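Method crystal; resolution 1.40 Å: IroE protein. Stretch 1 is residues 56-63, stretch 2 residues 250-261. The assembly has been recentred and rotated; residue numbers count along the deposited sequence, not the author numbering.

Stretch 1 56-63: DRLDDELL
Stretch 2 250-261: MFNASFRQALLD

Both stretches belong to one chain of IroE, and the residues that touch are at least 193 positions apart in sequence. Stretch 2 is helical throughout, with i to i+4 backbone hydrogen bonds from Ser-254 N to Met-250 O (2.9 Å) through Asp-261 N to Gln-257 O (2.8 Å). Stretch 1 passes through a turn and enters a helix at Asp-60. Two pairs set the register: Arg-57 CA lies 7.4 Å from Asn-252 CA, and Leu-62 CA lies 7.4 Å from Arg-256 CA. Both stretches therefore advance in the same sense. The contact buries 437 Å², both sides summed.

Asp-56 (chi1 t) does not reach stretch 2. Asp-56 OD2 lies 4.0 Å from Arg-57 NH1, a long salt bridge of charges only, because the oxygen is well out of the guanidinium plane.

Arg-57 has phi/psi -103/-7. Its CA-to-CB bond points toward stretch 2; chi1 is m, chi2 and chi3 are t, and chi4 is 65°. Arg-57 CB packs 3.7 Å from Phe-255 CE2. Farther out, Arg-57 CD is 3.0 Å from Asn-252 OD1, which lies at the guanidinium edge. Arg-57 NE is 3.6 Å from Phe-251 CD2, in an oblique approach. The carbonyl O of Arg-57 is 2.9 Å from Arg-256 NH2, but the angle is too poor for a hydrogen bond.

Leu-58 turns to an extended backbone, -75/133. Its CA-to-CB bond points away from stretch 2, yet the t, p rotamer brings Leu-58 CD1 to 4.4 Å from Phe-255 CE1.

Asp-59, at -142/168, is the N-cap. Its p rotamer lets the carboxylate serve two partners. Asp-59 OD1 accepts the capping hydrogen bond from Leu-62 N at 3.1 Å and 167°. Asp-59 OD2 forms a salt bridge with Arg-256 NH1 at 3.5 Å; the hydrogen bond within it is weak, though nearly straight at 166°. The CA-to-CB bond of Arg-256 points toward stretch 1; its rotamer is m, t, t, with chi4 at -120°.

Asp-60 and Glu-61 begin the helix, at -65/-32 and -62/-42, and make no contact with stretch 2 within 4.5 Å.

Leu-62, at -65/-44, has its CA-to-CB bond toward stretch 2 and rotamer t, p. It is a knob in a hole formed by Phe-255, Arg-256, Leu-259 and Leu-260. Leu-62 CD2 lies 3.8 Å from both Arg-256 CG and Leu-259 CD1, and 4.1 Å from Phe-255 CE1. Leu-62 CD1 is 4.1 Å from Leu-260 CG. The Arg-256 guanidinium, bridged to Asp-59, also lies near Leu-62 CB.

The CA-to-CB bond of Leu-63 (m, t) points away; the side-chain end comes nearer without touching stretch 2. Leu-63 N donates to Asp-59 O at 3.1 Å.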

# COMPACT_ATOMS: atom_id res chain seq x y z
N ASP A 56 -4.45 11.62 -8.23
CA ASP A 56 -5.20 11.96 -9.44
C ASP A 56 -6.56 11.27 -9.43
O ASP A 56 -7.44 11.79 -10.18
CB ASP A 56 -4.40 11.45 -10.64
CG ASP A 56 -5.14 11.68 -11.96
OD1 ASP A 56 -4.94 12.77 -12.53
OD2 ASP A 56 -5.90 10.79 -12.43
N ARG A 57 -6.78 10.18 -8.75
CA ARG A 57 -8.04 9.39 -8.83
C ARG A 57 -8.86 9.67 -7.58
O ARG A 57 -10.00 9.20 -7.51
CB ARG A 57 -7.69 7.90 -8.94
CG ARG A 57 -7.04 7.48 -10.24
CD ARG A 57 -6.30 6.17 -10.12
NE ARG A 57 -5.97 5.60 -11.41
CZ ARG A 57 -5.21 5.95 -12.40
NH1 ARG A 57 -4.51 7.09 -12.36
NH2 ARG A 57 -5.13 5.17 -13.49
N LEU A 58 -8.37 10.39 -6.58
CA LEU A 58 -9.12 10.64 -5.36
C LEU A 58 -10.20 11.67 -5.65
O LEU A 58 -9.89 12.64 -6.34
CB LEU A 58 -8.15 11.07 -4.27
CG LEU A 58 -8.65 11.13 -2.85
CD1 LEU A 58 -9.03 9.71 -2.40
CD2 LEU A 58 -7.59 11.71 -1.89
N ASP A 59 -11.42 11.38 -5.20
CA ASP A 59 -12.49 12.31 -5.57
C ASP A 59 -13.43 12.44 -4.36
O ASP A 59 -13.36 11.65 -3.42
CB ASP A 59 -13.25 11.91 -6.83
CG ASP A 59 -13.87 10.53 -6.78
OD1 ASP A 59 -14.20 10.00 -5.71
OD2 ASP A 59 -14.01 9.90 -7.85
N ASP A 60 -14.29 13.47 -4.50
CA ASP A 60 -15.15 13.77 -3.35
C ASP A 60 -16.12 12.63 -3.07
O ASP A 60 -16.46 12.49 -1.88
CB ASP A 60 -15.90 15.10 -3.56
CG ASP A 60 -15.22 16.35 -3.06
OD1 ASP A 60 -14.25 16.30 -2.27
OD2 ASP A 60 -15.66 17.47 -3.46
N GLU A 61 -16.61 11.87 -4.07
CA GLU A 61 -17.56 10.80 -3.76
C GLU A 61 -16.88 9.76 -2.85
O GLU A 61 -17.50 9.29 -1.93
CB GLU A 61 -18.14 9.98 -4.92
CG GLU A 61 -19.01 8.80 -4.52
CD GLU A 61 -18.70 7.33 -4.68
OE1 GLU A 61 -17.51 6.87 -4.80
OE2 GLU A 61 -19.71 6.52 -4.66
N LEU A 62 -15.62 9.37 -3.08
CA LEU A 62 -14.96 8.46 -2.18
C LEU A 62 -14.77 9.07 -0.79
O LEU A 62 -15.07 8.40 0.17
CB LEU A 62 -13.59 8.03 -2.77
CG LEU A 62 -12.79 7.08 -1.85
CD1 LEU A 62 -13.36 5.72 -1.62
CD2 LEU A 62 -11.40 6.93 -2.47
N LEU A 63 -14.33 10.33 -0.76
CA LEU A 63 -14.15 10.95 0.57
C LEU A 63 -15.45 11.04 1.38
O LEU A 63 -15.34 10.80 2.56
CB LEU A 63 -13.50 12.32 0.35
CG LEU A 63 -12.12 12.32 -0.38
CD1 LEU A 63 -11.55 13.75 -0.43
CD2 LEU A 63 -11.14 11.36 0.27
N MSE A 250 -8.69 -2.05 -12.00
CA MSE A 250 -8.20 -2.72 -10.83
C MSE A 250 -7.36 -1.82 -9.90
O MSE A 250 -7.49 -2.02 -8.69
CB MSE A 250 -7.28 -3.87 -11.33
CG MSE A 250 -6.69 -4.61 -10.14
SE MSE A 250 -8.07 -5.56 -9.11
CE MSE A 250 -6.83 -6.06 -7.81
N PHE A 251 -6.55 -0.96 -10.47
CA PHE A 251 -5.82 0.02 -9.64
C PHE A 251 -6.84 0.78 -8.77
O PHE A 251 -6.65 0.91 -7.57
CB PHE A 251 -4.97 0.95 -10.52
CG PHE A 251 -4.09 1.92 -9.73
CD1 PHE A 251 -2.75 1.59 -9.58
CD2 PHE A 251 -4.59 3.11 -9.21
CE1 PHE A 251 -1.94 2.47 -8.84
CE2 PHE A 251 -3.79 3.95 -8.49
CZ PHE A 251 -2.43 3.68 -8.32
N ASN A 252 -7.87 1.24 -9.47
CA ASN A 252 -8.92 2.02 -8.79
C ASN A 252 -9.63 1.20 -7.76
O ASN A 252 -9.82 1.57 -6.60
CB ASN A 252 -10.00 2.44 -9.82
CG ASN A 252 -9.58 3.61 -10.66
OD1 ASN A 252 -8.55 4.21 -10.35
ND2 ASN A 252 -10.37 3.90 -11.69
N ALA A 253 -10.14 0.01 -8.14
CA ALA A 253 -10.90 -0.82 -7.24
C ALA A 253 -10.16 -1.17 -5.98
O ALA A 253 -10.68 -1.18 -4.85
CB ALA A 253 -11.33 -2.13 -7.94
N SER A 254 -8.90 -1.57 -6.16
CA SER A 254 -8.14 -2.07 -5.00
C SER A 254 -7.78 -0.88 -4.06
O SER A 254 -7.94 -1.13 -2.87
CB SER A 254 -6.93 -2.86 -5.52
OG SER A 254 -5.97 -2.03 -6.12
N PHE A 255 -7.40 0.26 -4.62
CA PHE A 255 -7.05 1.32 -3.63
C PHE A 255 -8.34 1.79 -2.97
O PHE A 255 -8.33 2.10 -1.77
CB PHE A 255 -6.26 2.43 -4.30
CG PHE A 255 -6.92 3.70 -4.76
CD1 PHE A 255 -7.33 4.72 -3.85
CD2 PHE A 255 -7.14 3.97 -6.10
CE1 PHE A 255 -7.93 5.89 -4.30
CE2 PHE A 255 -7.77 5.11 -6.54
CZ PHE A 255 -8.17 6.10 -5.64
N ARG A 256 -9.42 1.93 -3.74
CA ARG A 256 -10.64 2.48 -3.08
C ARG A 256 -11.19 1.48 -2.11
O ARG A 256 -11.63 1.82 -1.00
CB ARG A 256 -11.63 2.84 -4.19
CG ARG A 256 -11.20 4.04 -5.00
CD ARG A 256 -12.27 4.30 -6.07
NE ARG A 256 -11.67 5.07 -7.15
CZ ARG A 256 -12.11 6.27 -7.49
NH1 ARG A 256 -13.15 6.71 -6.80
NH2 ARG A 256 -11.49 6.88 -8.49
N GLN A 257 -11.21 0.18 -2.41
CA GLN A 257 -11.73 -0.80 -1.49
C GLN A 257 -10.85 -0.92 -0.24
O GLN A 257 -11.36 -1.15 0.84
CB GLN A 257 -11.98 -2.17 -2.19
CG GLN A 257 -12.62 -3.18 -1.23
CD GLN A 257 -14.05 -2.78 -0.86
OE1 GLN A 257 -14.91 -2.75 -1.73
NE2 GLN A 257 -14.32 -2.44 0.39
N ALA A 258 -9.53 -0.73 -0.42
CA ALA A 258 -8.68 -0.72 0.78
C ALA A 258 -9.03 0.46 1.70
O ALA A 258 -9.11 0.23 2.90
CB ALA A 258 -7.21 -0.70 0.34
N LEU A 259 -9.19 1.61 1.08
CA LEU A 259 -9.61 2.74 1.97
C LEU A 259 -10.94 2.44 2.65
O LEU A 259 -11.16 2.68 3.83
CB LEU A 259 -9.67 4.00 1.12
CG LEU A 259 -8.34 4.62 0.76
CD1 LEU A 259 -8.44 5.64 -0.38
CD2 LEU A 259 -7.74 5.31 2.02
N LEU A 260 -11.89 1.93 1.87
CA LEU A 260 -13.22 1.66 2.47
C LEU A 260 -13.13 0.64 3.58
O LEU A 260 -13.77 0.71 4.65
CB LEU A 260 -14.19 1.22 1.36
CG LEU A 260 -14.59 2.33 0.41
CD1 LEU A 260 -15.15 1.75 -0.88
CD2 LEU A 260 -15.65 3.27 1.01
N ASP A 261 -12.30 -0.41 3.36
CA ASP A 261 -12.14 -1.42 4.38
C ASP A 261 -11.52 -0.85 5.67
O ASP A 261 -12.02 -1.16 6.76
CB ASP A 261 -11.29 -2.56 3.77
CG ASP A 261 -11.23 -3.79 4.66
OD1 ASP A 261 -12.23 -4.42 5.08
OD2 ASP A 261 -10.13 -4.18 5.07